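Uncharacterized protein (Thermus thermophilus HB8, PDB 6SCE) is probably a DNA nuclease of Type III CRISPR defence, switched on when cyclic oligoadenylate binds to its CARF domains. Local coordinates at residues A[174-179]-A[217-222]; A[192-197]-A[206-211]; A[448-453]-A[505-510]; A[497-502]-A[520-525]. All coordinates share one frame; numbering follows the deposited sequence.

Interaction 1 (A[174-179]-A[217-222]); sequences PGREGG and KRLGGQ. With nucleotides of chain B.
Arg176 and Arg218 meet where the hairpin loop 174-179 faces the C-terminal end of helix 206-220, whose exit leads into the cyclic oligoadenylate site. Arg218 NH1 lies over the centre of the Arg176 guanidinium, 3.1 Å from Arg176 NH2, with the two planes 23° apart. Both nitrogens are donors and do not bond to each other; Glu153 makes salt bridges with Arg176 and Arg218, and Glu45 takes the NE of Arg218. Alongside, Arg176 CD touches Leu219 CD1 at 4.4 Å. Beyond the helix end Gly221 turns with positive phi, and Lys217 NZ bonds to Gln222 O (3.0 Å). With CG trans to the backbone N (chi1 -179°), Gln222 extends its amide nearly flat over adenine A1 of chain B, OE1 3.5 Å from C4 of that base. An alanine at Gln222 would remove the amide and is likely to leave this adenine face without its cover. Two like charges held this close probably depend on the Glu153 carboxylate they share, with Glu45 as a second counter-charge for Arg218.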
loop_
_atom_site.group_PDB
_atom_site.type_symbol
_atom_site.label_atom_id
_atom_site.label_comp_id
_atom_site.label_asym_id
_atom_site.label_seq_id
_atom_site.Cartn_x
_atom_site.Cartn_y
_atom_site.Cartn_z
ATOM N N PRO A 174 -13.556 -16.761 -17.636
ATOM C CA PRO A 174 -13.656 -16.519 -19.086
ATOM C C PRO A 174 -13.715 -15.034 -19.439
ATOM O O PRO A 174 -13.225 -14.658 -20.486
ATOM C CB PRO A 174 -14.947 -17.250 -19.464
ATOM C CG PRO A 174 -14.977 -18.406 -18.496
ATOM C CD PRO A 174 -14.554 -17.757 -17.192
ATOM N N GLY A 175 -14.252 -14.204 -18.551
ATOM C CA GLY A 175 -14.257 -12.755 -18.730
ATOM C C GLY A 175 -12.956 -12.012 -18.435
ATOM O O GLY A 175 -12.932 -10.788 -18.501
ATOM N N ARG A 176 -11.893 -12.725 -18.059
ATOM C CA ARG A 176 -10.619 -12.080 -17.695
ATOM C C ARG A 176 -9.496 -12.825 -18.333
ATOM O O ARG A 176 -8.928 -13.741 -17.747
ATOM C CB ARG A 176 -10.381 -12.075 -16.187
ATOM C CG ARG A 176 -11.437 -11.365 -15.374
ATOM C CD ARG A 176 -10.963 -10.036 -14.877
ATOM N NE ARG A 176 -12.065 -9.097 -14.793
ATOM C CZ ARG A 176 -11.917 -7.788 -14.663
ATOM N NH1 ARG A 176 -10.697 -7.248 -14.595
ATOM N NH2 ARG A 176 -12.997 -7.017 -14.604
ATOM N N GLU A 177 -9.136 -12.384 -19.535
ATOM C CA GLU A 177 -8.058 -12.987 -20.305
ATOM C C GLU A 177 -6.731 -12.815 -19.556
ATOM O O GLU A 177 -6.545 -11.825 -18.874
ATOM C CB GLU A 177 -8.014 -12.251 -21.656
ATOM C CG GLU A 177 -7.015 -12.745 -22.675
ATOM C CD GLU A 177 -6.993 -11.858 -23.917
ATOM O OE1 GLU A 177 -7.796 -10.895 -23.983
ATOM O OE2 GLU A 177 -6.167 -12.127 -24.822
ATOM N N GLY A 178 -5.838 -13.779 -19.669
ATOM C CA GLY A 178 -4.430 -13.562 -19.280
ATOM C C GLY A 178 -4.002 -14.049 -17.912
ATOM O O GLY A 178 -2.825 -13.990 -17.563
ATOM N N GLY A 179 -4.952 -14.551 -17.127
ATOM C CA GLY A 179 -4.641 -15.042 -15.808
ATOM C C GLY A 179 -5.436 -16.253 -15.408
ATOM O O GLY A 179 -6.472 -16.585 -16.017
ATOM N N LYS A 217 -5.268 -7.485 -7.361
ATOM C CA LYS A 217 -5.763 -6.872 -6.099
ATOM C C LYS A 217 -7.273 -6.736 -6.113
ATOM O O LYS A 217 -7.931 -6.972 -5.084
ATOM C CB LYS A 217 -5.093 -5.525 -5.832
ATOM C CG LYS A 217 -3.591 -5.563 -5.508
ATOM C CD LYS A 217 -3.100 -6.777 -4.711
ATOM C CE LYS A 217 -1.609 -6.638 -4.381
ATOM N NZ LYS A 217 -1.121 -7.831 -3.648
ATOM N N ARG A 218 -7.849 -6.406 -7.265
ATOM C CA ARG A 218 -9.322 -6.384 -7.375
ATOM C C ARG A 218 -9.973 -7.751 -7.185
ATOM O O ARG A 218 -10.948 -7.870 -6.450
ATOM C CB ARG A 218 -9.757 -5.796 -8.720
ATOM C CG ARG A 218 -11.184 -6.161 -9.085
ATOM C CD ARG A 218 -11.702 -5.395 -10.300
ATOM N NE ARG A 218 -13.109 -5.735 -10.541
ATOM C CZ ARG A 218 -13.534 -6.844 -11.144
ATOM N NH1 ARG A 218 -12.665 -7.728 -11.628
ATOM N NH2 ARG A 218 -14.843 -7.056 -11.303
ATOM N N LEU A 219 -9.469 -8.777 -7.877
ATOM C CA LEU A 219 -9.991 -10.120 -7.794
ATOM C C LEU A 219 -9.820 -10.775 -6.436
ATOM O O LEU A 219 -10.755 -11.401 -5.935
ATOM C CB LEU A 219 -9.319 -11.037 -8.836
ATOM C CG LEU A 219 -9.736 -10.704 -10.279
ATOM C CD1 LEU A 219 -8.949 -11.513 -11.267
ATOM C CD2 LEU A 219 -11.226 -10.931 -10.500
ATOM N N GLY A 220 -8.611 -10.685 -5.883
ATOM C CA GLY A 220 -8.238 -11.479 -4.736
ATOM C C GLY A 220 -7.856 -10.710 -3.493
ATOM O O GLY A 220 -7.451 -11.312 -2.501
ATOM N N GLY A 221 -7.940 -9.392 -3.573
ATOM C CA GLY A 221 -7.636 -8.520 -2.447
ATOM C C GLY A 221 -6.180 -8.249 -2.167
ATOM O O GLY A 221 -5.268 -8.561 -2.942
ATOM N N GLN A 222 -5.969 -7.658 -1.008
ATOM C CA GLN A 222 -4.695 -7.087 -0.629
ATOM C C GLN A 222 -3.561 -8.079 -0.652
ATOM O O GLN A 222 -2.435 -7.698 -0.971
ATOM C CB GLN A 222 -4.866 -6.477 0.755
ATOM C CG GLN A 222 -3.688 -5.798 1.350
ATOM C CD GLN A 222 -4.021 -5.079 2.668
ATOM O OE1 GLN A 222 -5.158 -5.098 3.180
ATOM N NE2 GLN A 222 -3.038 -4.389 3.171
ATOM P P A B 1 -3.765 -1.291 8.642
ATOM O OP1 A B 1 -3.670 -0.888 10.081
ATOM O OP2 A B 1 -2.733 -2.277 8.135
ATOM O "O5'" A B 1 -5.241 -1.859 8.430
ATOM C "C5'" A B 1 -5.546 -2.770 7.377
ATOM C "C4'" A B 1 -6.995 -2.581 6.998
ATOM O "O4'" A B 1 -7.143 -1.329 6.278
ATOM C "C3'" A B 1 -7.537 -3.688 6.089
ATOM O "O3'" A B 1 -8.284 -4.603 6.902
ATOM C "C2'" A B 1 -8.386 -2.911 5.073
ATOM O "O2'" A B 1 -9.710 -2.736 5.532
ATOM C "C1'" A B 1 -7.659 -1.575 4.989
ATOM N N9 A B 1 -6.547 -1.540 4.038
ATOM C C8 A B 1 -5.297 -1.040 4.275
ATOM N N7 A B 1 -4.518 -1.134 3.228
ATOM C C5 A B 1 -5.308 -1.708 2.245
ATOM C C6 A B 1 -5.048 -2.066 0.908
ATOM N N6 A B 1 -3.865 -1.894 0.324
ATOM N N1 A B 1 -6.062 -2.618 0.198
ATOM C C2 A B 1 -7.241 -2.797 0.812
ATOM N N3 A B 1 -7.591 -2.512 2.067
ATOM C C4 A B 1 -6.565 -1.965 2.739
ATOM P P A B 2 -8.850 -5.984 6.295
ATOM O OP1 A B 2 -9.259 -5.884 4.860
ATOM O OP2 A B 2 -9.783 -6.504 7.356
ATOM O "O5'" A B 2 -7.526 -6.889 6.339
ATOM C "C5'" A B 2 -7.051 -7.349 7.626
ATOM C "C4'" A B 2 -5.838 -8.221 7.426
ATOM O "O4'" A B 2 -6.249 -9.432 6.735
ATOM C "C3'" A B 2 -4.707 -7.615 6.604
ATOM O "O3'" A B 2 -3.434 -7.930 7.163
ATOM C "C2'" A B 2 -4.851 -8.310 5.252
ATOM O "O2'" A B 2 -3.618 -8.432 4.576
ATOM C "C1'" A B 2 -5.362 -9.680 5.677
ATOM N N9 A B 2 -6.030 -10.435 4.635
ATOM C C8 A B 2 -6.593 -9.951 3.475
ATOM N N7 A B 2 -7.062 -10.904 2.711
ATOM C C5 A B 2 -6.778 -12.080 3.390
ATOM C C6 A B 2 -7.011 -13.435 3.086
ATOM N N6 A B 2 -7.537 -13.856 1.938
ATOM N N1 A B 2 -6.636 -14.350 4.012
ATOM C C2 A B 2 -6.013 -13.919 5.117
ATOM N N3 A B 2 -5.728 -12.675 5.504
ATOM C C4 A B 2 -6.137 -11.796 4.579
#

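Interaction 2 (A[192-197]-A[206-211]); sequences WVRPHL and RKALSA
Trp192, Ala208 and Leu209 join the end of strand 187-192 to the first turns of helix 206-220, the helix of a beta-alpha-beta crossover that leads on to the parallel strand 225-229. The indole presents the far corner of its six-membered ring: CH2 meets Ala208 CB at 3.7 Å, and the methyl sits at the ring edge, near its plane. Ala208 O also lies at that edge, in plane, 3.8 Å from Trp192 CZ3. Leu209 reaches in with one branch, its CD2 4.1 Å from Trp192 CZ3 and oblique to the ring. The tryptophan's reach comes from CG standing trans to the backbone N (chi1 170°). Its NE1 bonds to His231, and Phe212 meets it edge-to-face, so the ring is fixed on several sides. Arg194 lays its guanidinium over one indole face, NH2 3.5 Å above the ring centre, and turns an edge to Ala208 CB. That same NH2 bonds Val193 O at 3.2 Å with a nearly straight N-H...O angle of 169°.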
loop_
_atom_site.group_PDB
_atom_site.type_symbol
_atom_site.label_atom_id
_atom_site.label_comp_id
_atom_site.label_asym_id
_atom_site.label_seq_id
_atom_site.Cartn_x
_atom_site.Cartn_y
_atom_site.Cartn_z
ATOM N N TRP A 192 -0.218 -15.425 -14.231
ATOM C CA TRP A 192 -0.180 -14.938 -15.626
ATOM C C TRP A 192 -0.019 -16.123 -16.563
ATOM O O TRP A 192 0.859 -16.955 -16.370
ATOM C CB TRP A 192 0.996 -13.979 -15.735
ATOM C CG TRP A 192 1.474 -13.455 -17.081
ATOM C CD1 TRP A 192 2.077 -14.171 -18.070
ATOM C CD2 TRP A 192 1.485 -12.085 -17.514
ATOM N NE1 TRP A 192 2.435 -13.335 -19.103
ATOM C CE2 TRP A 192 2.091 -12.050 -18.785
ATOM C CE3 TRP A 192 1.059 -10.890 -16.949
ATOM C CZ2 TRP A 192 2.268 -10.849 -19.510
ATOM C CZ3 TRP A 192 1.222 -9.711 -17.657
ATOM C CH2 TRP A 192 1.829 -9.703 -18.937
ATOM N N VAL A 193 -0.893 -16.198 -17.553
ATOM C CA VAL A 193 -0.819 -17.240 -18.577
ATOM C C VAL A 193 -1.003 -16.561 -19.927
ATOM O O VAL A 193 -1.754 -15.583 -20.074
ATOM C CB VAL A 193 -1.872 -18.358 -18.380
ATOM C CG1 VAL A 193 -1.533 -19.175 -17.148
ATOM C CG2 VAL A 193 -3.276 -17.795 -18.297
ATOM N N ARG A 194 -0.274 -17.047 -20.911
ATOM C CA ARG A 194 -0.417 -16.546 -22.275
ATOM C C ARG A 194 -0.523 -17.809 -23.113
ATOM O O ARG A 194 0.464 -18.236 -23.709
ATOM C CB ARG A 194 0.794 -15.710 -22.679
ATOM C CG ARG A 194 0.851 -14.322 -22.091
ATOM C CD ARG A 194 -0.412 -13.530 -22.413
ATOM N NE ARG A 194 -0.368 -12.128 -22.000
ATOM C CZ ARG A 194 -0.770 -11.649 -20.814
ATOM N NH1 ARG A 194 -0.684 -10.341 -20.594
ATOM N NH2 ARG A 194 -1.237 -12.447 -19.834
ATOM N N PRO A 195 -1.709 -18.448 -23.096
ATOM C CA PRO A 195 -1.865 -19.762 -23.733
ATOM C C PRO A 195 -1.966 -19.717 -25.277
ATOM O O PRO A 195 -1.753 -20.740 -25.921
ATOM C CB PRO A 195 -3.151 -20.306 -23.097
ATOM C CG PRO A 195 -3.949 -19.089 -22.751
ATOM C CD PRO A 195 -2.965 -17.972 -22.485
ATOM N N HIS A 196 -2.262 -18.552 -25.856
ATOM C CA HIS A 196 -2.404 -18.425 -27.315
ATOM C C HIS A 196 -1.030 -18.566 -27.977
ATOM O O HIS A 196 -0.042 -18.031 -27.470
ATOM C CB HIS A 196 -3.033 -17.077 -27.708
ATOM C CG HIS A 196 -4.144 -16.628 -26.805
ATOM N ND1 HIS A 196 -5.279 -17.381 -26.584
ATOM C CD2 HIS A 196 -4.295 -15.498 -26.071
ATOM C CE1 HIS A 196 -6.079 -16.735 -25.753
ATOM N NE2 HIS A 196 -5.506 -15.590 -25.425
ATOM N N LEU A 197 -0.979 -19.271 -29.110
ATOM C CA LEU A 197 0.286 -19.596 -29.803
ATOM C C LEU A 197 1.283 -18.420 -29.821
ATOM O O LEU A 197 0.931 -17.291 -30.192
ATOM C CB LEU A 197 0.009 -20.080 -31.241
ATOM C CG LEU A 197 1.152 -20.811 -31.957
ATOM N N ARG A 206 5.193 -2.717 -19.802
ATOM C CA ARG A 206 4.947 -2.012 -18.569
ATOM C C ARG A 206 3.435 -1.914 -18.337
ATOM O O ARG A 206 2.980 -2.137 -17.220
ATOM C CB ARG A 206 5.591 -0.623 -18.617
ATOM C CG ARG A 206 5.518 0.145 -17.318
ATOM C CD ARG A 206 5.790 1.636 -17.510
ATOM N NE ARG A 206 7.183 2.024 -17.260
ATOM C CZ ARG A 206 7.781 2.041 -16.064
ATOM N NH1 ARG A 206 9.042 2.434 -15.963
ATOM N NH2 ARG A 206 7.141 1.655 -14.963
ATOM N N LYS A 207 2.669 -1.623 -19.395
ATOM C CA LYS A 207 1.212 -1.516 -19.296
ATOM C C LYS A 207 0.586 -2.839 -18.822
ATOM O O LYS A 207 -0.249 -2.829 -17.927
ATOM C CB LYS A 207 0.573 -1.123 -20.633
ATOM C CG LYS A 207 0.942 0.264 -21.146
ATOM N N ALA A 208 0.990 -3.964 -19.414
ATOM C CA ALA A 208 0.372 -5.244 -19.071
ATOM C C ALA A 208 0.767 -5.683 -17.651
ATOM O O ALA A 208 -0.068 -6.226 -16.923
ATOM C CB ALA A 208 0.724 -6.335 -20.079
ATOM N N LEU A 209 2.020 -5.460 -17.265
ATOM C CA LEU A 209 2.478 -5.794 -15.918
ATOM C C LEU A 209 1.761 -4.974 -14.846
ATOM O O LEU A 209 1.301 -5.527 -13.846
ATOM C CB LEU A 209 3.968 -5.627 -15.785
ATOM C CG LEU A 209 4.776 -6.670 -16.543
ATOM C CD1 LEU A 209 6.238 -6.270 -16.506
ATOM C CD2 LEU A 209 4.576 -8.079 -16.006
ATOM N N SER A 210 1.583 -3.674 -15.083
ATOM C CA SER A 210 0.925 -2.835 -14.097
ATOM C C SER A 210 -0.532 -3.186 -13.980
ATOM O O SER A 210 -1.081 -3.293 -12.859
ATOM C CB SER A 210 1.119 -1.332 -14.417
ATOM O OG SER A 210 0.471 -0.933 -15.592
ATOM N N ALA A 211 -1.184 -3.405 -15.117
ATOM C CA ALA A 211 -2.590 -3.757 -15.097
ATOM C C ALA A 211 -2.836 -5.109 -14.395
ATOM O O ALA A 211 -3.861 -5.291 -13.742
ATOM C CB ALA A 211 -3.162 -3.760 -16.501
#

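Interaction 3 (A[448-453]-A[505-510]); sequences GLLALA and VYSHLN
A chi1 of 176° sets Leu450 CG trans to its backbone N, and with chi2 at 60° the two methyls fork toward helix 499-513; chi1 of -67° in His508 puts the imidazole beside its own backbone N and swings the ring end back to meet them. Each branch of the leucine has its own partner. CD1 rests on Ser507 CB at 4.0 Å, while CD2 touches His508 CE1 at 4.1 Å, approaching the ring obliquely as the two side chains cross at about a right angle. The CA atoms of Leu450 and Ser507 are 7.5 Å apart, so the helices are near neighbours here. This is helix-helix packing on the outside of the C-terminal alpha/beta domain: helix 499-513 lies on the mixed sheet, with Val505 and Leu509 against strands 551-558 and 584-592, and helix 447-458 covers part of its other flank. An alanine at Leu450 would take away both methyl branches and would probably open a gap between Ser507 and His508 and the neighbouring helix. The polar ends divide: Ser507 OG bonds Tyr503 O one turn back in its own helix, whereas His508 NE2 bonds the Glu454 carboxylate on helix 447-458, a polar tie between the same two helices.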
loop_
_atom_site.group_PDB
_atom_site.type_symbol
_atom_site.label_atom_id
_atom_site.label_comp_id
_atom_site.label_asym_id
_atom_site.label_seq_id
_atom_site.Cartn_x
_atom_site.Cartn_y
_atom_site.Cartn_z
ATOM N N GLY A 448 6.422 37.100 -13.523
ATOM C CA GLY A 448 6.662 37.471 -14.917
ATOM C C GLY A 448 6.852 36.267 -15.812
ATOM O O GLY A 448 6.347 36.225 -16.927
ATOM N N LEU A 449 7.585 35.276 -15.317
ATOM C CA LEU A 449 7.778 34.033 -16.054
ATOM C C LEU A 449 6.459 33.244 -16.188
ATOM O O LEU A 449 6.210 32.589 -17.207
ATOM C CB LEU A 449 8.872 33.207 -15.377
ATOM C CG LEU A 449 9.596 32.120 -16.169
ATOM C CD1 LEU A 449 9.777 32.479 -17.637
ATOM C CD2 LEU A 449 10.940 31.844 -15.510
ATOM N N LEU A 450 5.606 33.343 -15.171
ATOM C CA LEU A 450 4.279 32.718 -15.191
ATOM C C LEU A 450 3.356 33.349 -16.241
ATOM O O LEU A 450 2.595 32.636 -16.907
ATOM C CB LEU A 450 3.617 32.809 -13.809
ATOM C CG LEU A 450 2.179 32.280 -13.739
ATOM C CD1 LEU A 450 2.120 30.805 -14.138
ATOM C CD2 LEU A 450 1.592 32.496 -12.354
ATOM N N ALA A 451 3.397 34.678 -16.354
ATOM C CA ALA A 451 2.668 35.402 -17.424
ATOM C C ALA A 451 3.051 34.904 -18.816
ATOM O O ALA A 451 2.173 34.638 -19.646
ATOM C CB ALA A 451 2.909 36.899 -17.317
ATOM N N LEU A 452 4.352 34.760 -19.067
ATOM C CA LEU A 452 4.832 34.231 -20.348
ATOM C C LEU A 452 4.266 32.840 -20.596
ATOM O O LEU A 452 3.579 32.589 -21.591
ATOM C CB LEU A 452 6.373 34.180 -20.387
ATOM C CG LEU A 452 7.104 35.435 -20.883
ATOM C CD1 LEU A 452 6.477 36.714 -20.335
ATOM C CD2 LEU A 452 8.586 35.356 -20.540
ATOM N N ALA A 453 4.552 31.930 -19.666
ATOM C CA ALA A 453 4.018 30.579 -19.735
ATOM C C ALA A 453 2.523 30.602 -20.043
ATOM O O ALA A 453 2.060 29.882 -20.933
ATOM C CB ALA A 453 4.288 29.836 -18.420
ATOM N N VAL A 505 1.262 24.812 -13.844
ATOM C CA VAL A 505 0.617 23.928 -12.884
ATOM C C VAL A 505 1.391 23.986 -11.567
ATOM O O VAL A 505 0.795 24.206 -10.522
ATOM C CB VAL A 505 0.459 22.500 -13.426
ATOM C CG1 VAL A 505 0.047 21.525 -12.313
ATOM C CG2 VAL A 505 -0.599 22.491 -14.527
ATOM N N TYR A 506 2.712 23.826 -11.635
ATOM C CA TYR A 506 3.566 23.939 -10.460
ATOM C C TYR A 506 3.405 25.258 -9.710
ATOM O O TYR A 506 3.405 25.284 -8.466
ATOM C CB TYR A 506 5.025 23.757 -10.838
ATOM C CG TYR A 506 5.998 24.337 -9.832
ATOM C CD1 TYR A 506 6.342 23.637 -8.678
ATOM C CD2 TYR A 506 6.564 25.597 -10.027
ATOM C CE1 TYR A 506 7.234 24.170 -7.758
ATOM C CE2 TYR A 506 7.464 26.127 -9.122
ATOM C CZ TYR A 506 7.785 25.417 -7.983
ATOM O OH TYR A 506 8.665 25.959 -7.081
ATOM N N SER A 507 3.276 26.357 -10.450
ATOM C CA SER A 507 3.184 27.669 -9.813
ATOM C C SER A 507 1.904 27.793 -9.026
ATOM O O SER A 507 1.923 28.233 -7.886
ATOM C CB SER A 507 3.296 28.811 -10.845
ATOM O OG SER A 507 4.597 28.838 -11.428
ATOM N N HIS A 508 0.786 27.421 -9.623
ATOM C CA HIS A 508 -0.478 27.529 -8.927
ATOM C C HIS A 508 -0.598 26.490 -7.802
ATOM O O HIS A 508 -1.271 26.742 -6.803
ATOM C CB HIS A 508 -1.647 27.428 -9.898
ATOM C CG HIS A 508 -1.736 28.593 -10.835
ATOM N ND1 HIS A 508 -2.009 29.873 -10.401
ATOM C CD2 HIS A 508 -1.555 28.679 -12.174
ATOM C CE1 HIS A 508 -2.002 30.696 -11.434
ATOM N NE2 HIS A 508 -1.739 29.998 -12.523
ATOM N N LEU A 509 0.026 25.319 -7.966
ATOM C CA LEU A 509 0.045 24.339 -6.861
ATOM C C LEU A 509 0.779 24.899 -5.680
ATOM O O LEU A 509 0.324 24.808 -4.521
ATOM C CB LEU A 509 0.693 23.007 -7.291
ATOM C CG LEU A 509 -0.223 22.126 -8.145
ATOM C CD1 LEU A 509 0.550 20.948 -8.715
ATOM C CD2 LEU A 509 -1.456 21.646 -7.372
ATOM N N ASN A 510 1.928 25.486 -5.963
ATOM C CA ASN A 510 2.763 26.040 -4.922
ATOM C C ASN A 510 2.067 27.180 -4.173
ATOM O O ASN A 510 2.156 27.257 -2.942
ATOM C CB ASN A 510 4.075 26.520 -5.507
ATOM C CG ASN A 510 4.945 27.185 -4.481
ATOM O OD1 ASN A 510 4.749 28.357 -4.152
ATOM N ND2 ASN A 510 5.896 26.438 -3.949
#

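Interaction 4 (A[497-502]-A[520-525]); sequences KGLPLE and ARMGGH
Met522, a selenomethionine in the crystal, reaches from strand 519-528 to the first turns of helix 499-513 and crosses the Leu499 side chain at about a right angle. Its chain is bent at the selenium (chi3 76°), which turns the terminal methyl CE into the helix. There CE meets the Leu499 branch CD1 at 3.8 Å and, closer still, Glu502, with CE 3.6 Å from its backbone C and 3.7 Å from its CB. A single methyl is thus lodged between a leucine branch and the base of a glutamate side chain.

Glu502 is oriented differently: with an extended chain beyond CG it runs along the strand rather than into it, and a water spans the remaining distance. That water donates to Glu502 OE1 (2.6 Å) and accepts from Gly523 N (2.8 Å), tying one carboxylate oxygen to the strand backbone. The other oxygen, OE2, lies near the Asp543 carboxylate on strand 541-548, two like charges side by side, an arrangement consistent with the acidic cluster of a PD-(D/E)XK-type nuclease domain.

Around the contact, Trp480 of helix 473-484 touches both Leu499 and Met522, Pro500 packs on helix 447-458, and strand 519-528 runs in its sheet between strands 434-438 and 541-548.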
loop_
_atom_site.group_PDB
_atom_site.type_symbol
_atom_site.label_atom_id
_atom_site.label_comp_id
_atom_site.label_asym_id
_atom_site.label_seq_id
_atom_site.Cartn_x
_atom_site.Cartn_y
_atom_site.Cartn_z
ATOM N N LYS A 497 8.121 21.290 -25.078
ATOM C CA LYS A 497 6.764 21.766 -25.404
ATOM C C LYS A 497 5.796 21.735 -24.210
ATOM O O LYS A 497 4.877 22.553 -24.124
ATOM C CB LYS A 497 6.164 20.939 -26.550
ATOM C CG LYS A 497 6.805 21.173 -27.921
ATOM C CD LYS A 497 5.859 20.721 -29.032
ATOM C CE LYS A 497 6.277 21.203 -30.411
ATOM N NZ LYS A 497 7.165 20.220 -31.089
ATOM N N GLY A 498 5.997 20.775 -23.312
ATOM C CA GLY A 498 5.147 20.610 -22.136
ATOM C C GLY A 498 5.506 21.535 -20.988
ATOM O O GLY A 498 4.732 21.659 -20.033
ATOM N N LEU A 499 6.660 22.196 -21.085
ATOM C CA LEU A 499 7.192 23.037 -20.002
ATOM C C LEU A 499 6.298 24.215 -19.564
ATOM O O LEU A 499 6.193 24.504 -18.356
ATOM C CB LEU A 499 8.618 23.519 -20.332
ATOM C CG LEU A 499 9.346 24.265 -19.204
ATOM C CD1 LEU A 499 9.339 23.463 -17.903
ATOM C CD2 LEU A 499 10.774 24.619 -19.587
ATOM N N PRO A 500 5.648 24.898 -20.526
ATOM C CA PRO A 500 4.740 25.971 -20.120
ATOM C C PRO A 500 3.581 25.506 -19.213
ATOM O O PRO A 500 3.307 26.140 -18.187
ATOM C CB PRO A 500 4.212 26.507 -21.462
ATOM C CG PRO A 500 5.312 26.218 -22.430
ATOM C CD PRO A 500 5.904 24.910 -21.979
ATOM N N LEU A 501 2.901 24.433 -19.597
ATOM C CA LEU A 501 1.814 23.891 -18.773
ATOM C C LEU A 501 2.352 23.386 -17.414
ATOM O O LEU A 501 1.750 23.651 -16.373
ATOM C CB LEU A 501 1.092 22.777 -19.504
ATOM C CG LEU A 501 -0.097 22.166 -18.755
ATOM C CD1 LEU A 501 -1.147 23.208 -18.395
ATOM C CD2 LEU A 501 -0.718 21.071 -19.599
ATOM N N GLU A 502 3.488 22.687 -17.444
ATOM C CA GLU A 502 4.134 22.174 -16.219
ATOM C C GLU A 502 4.518 23.276 -15.259
ATOM O O GLU A 502 4.344 23.130 -14.052
ATOM C CB GLU A 502 5.392 21.372 -16.546
ATOM C CG GLU A 502 5.135 20.069 -17.266
ATOM C CD GLU A 502 6.401 19.429 -17.769
ATOM O OE1 GLU A 502 7.505 19.919 -17.421
ATOM O OE2 GLU A 502 6.281 18.415 -18.491
ATOM N N ALA A 520 5.410 21.483 -3.192
ATOM C CA ALA A 520 5.254 21.145 -4.622
ATOM C C ALA A 520 6.589 21.174 -5.353
ATOM O O ALA A 520 7.495 21.929 -4.992
ATOM C CB ALA A 520 4.261 22.080 -5.292
ATOM N N ARG A 521 6.707 20.310 -6.357
ATOM C CA ARG A 521 7.897 20.180 -7.162
ATOM C C ARG A 521 7.505 20.011 -8.617
ATOM O O ARG A 521 6.413 19.510 -8.939
ATOM C CB ARG A 521 8.713 18.944 -6.775
ATOM C CG ARG A 521 9.117 18.855 -5.316
ATOM C CD ARG A 521 10.329 19.718 -5.001
ATOM N NE ARG A 521 10.756 19.507 -3.625
ATOM C CZ ARG A 521 10.317 20.201 -2.577
ATOM N NH1 ARG A 521 9.443 21.196 -2.720
ATOM N NH2 ARG A 521 10.777 19.910 -1.366
HETATM N N MSE A 522 8.434 20.377 -9.499
HETATM C CA MSE A 522 8.245 20.134 -10.926
HETATM C C MSE A 522 8.601 18.689 -11.194
HETATM O O MSE A 522 8.763 17.898 -10.255
HETATM C CB MSE A 522 9.056 21.190 -11.688
HETATM C CG MSE A 522 8.340 22.514 -11.542
HETATM SE SE MSE A 522 8.990 23.731 -12.988
HETATM C CE MSE A 522 7.935 22.866 -14.382
ATOM N N GLY A 523 8.698 18.334 -12.471
ATOM C CA GLY A 523 8.838 16.971 -12.910
ATOM C C GLY A 523 10.223 16.383 -12.876
ATOM O O GLY A 523 11.207 17.039 -12.521
ATOM N N GLY A 524 10.285 15.114 -13.228
ATOM C CA GLY A 524 11.552 14.428 -13.284
ATOM C C GLY A 524 11.388 12.926 -13.310
ATOM O O GLY A 524 10.359 12.396 -13.733
ATOM N N HIS A 525 12.427 12.242 -12.849
ATOM C CA HIS A 525 12.522 10.815 -12.978
ATOM C C HIS A 525 12.504 10.186 -11.594
ATOM O O HIS A 525 13.230 10.627 -10.711
ATOM C CB HIS A 525 13.806 10.465 -13.733
ATOM C CG HIS A 525 13.729 10.796 -15.191
ATOM N ND1 HIS A 525 13.983 12.062 -15.677
ATOM C CD2 HIS A 525 13.358 10.049 -16.258
ATOM C CE1 HIS A 525 13.806 12.069 -16.988
ATOM N NE2 HIS A 525 13.430 10.860 -17.366
HETATM O O HOH W 1 7.922 19.388 -14.912
#

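Overall arrangement
The four contacts form two pairs. Interactions 1 and 2, with centres 12 Å apart, share helix 206-220 and are joined by a probable backbone hydrogen bond from Val193 N to Gly178 O (2.9 Å). Interactions 3 and 4, 11 Å apart, share helix 499-513, where Tyr506 CG packs 3.4 Å from Met522 CG. Between the pairs the centres are 32 to 43 Å apart, and interactions 2 and 4 come nearest, at about 9 Å between closest atoms. Interaction 1 reaches the bound nucleotides, whereas the nearest atoms of interactions 2, 3 and 4 stay about 14, 18 and 17 Å from them. Of the four, interaction 1 alone touches the ligand, through Gln222; the pair formed by interactions 3 and 4 lies in the C-terminal domain, away from it.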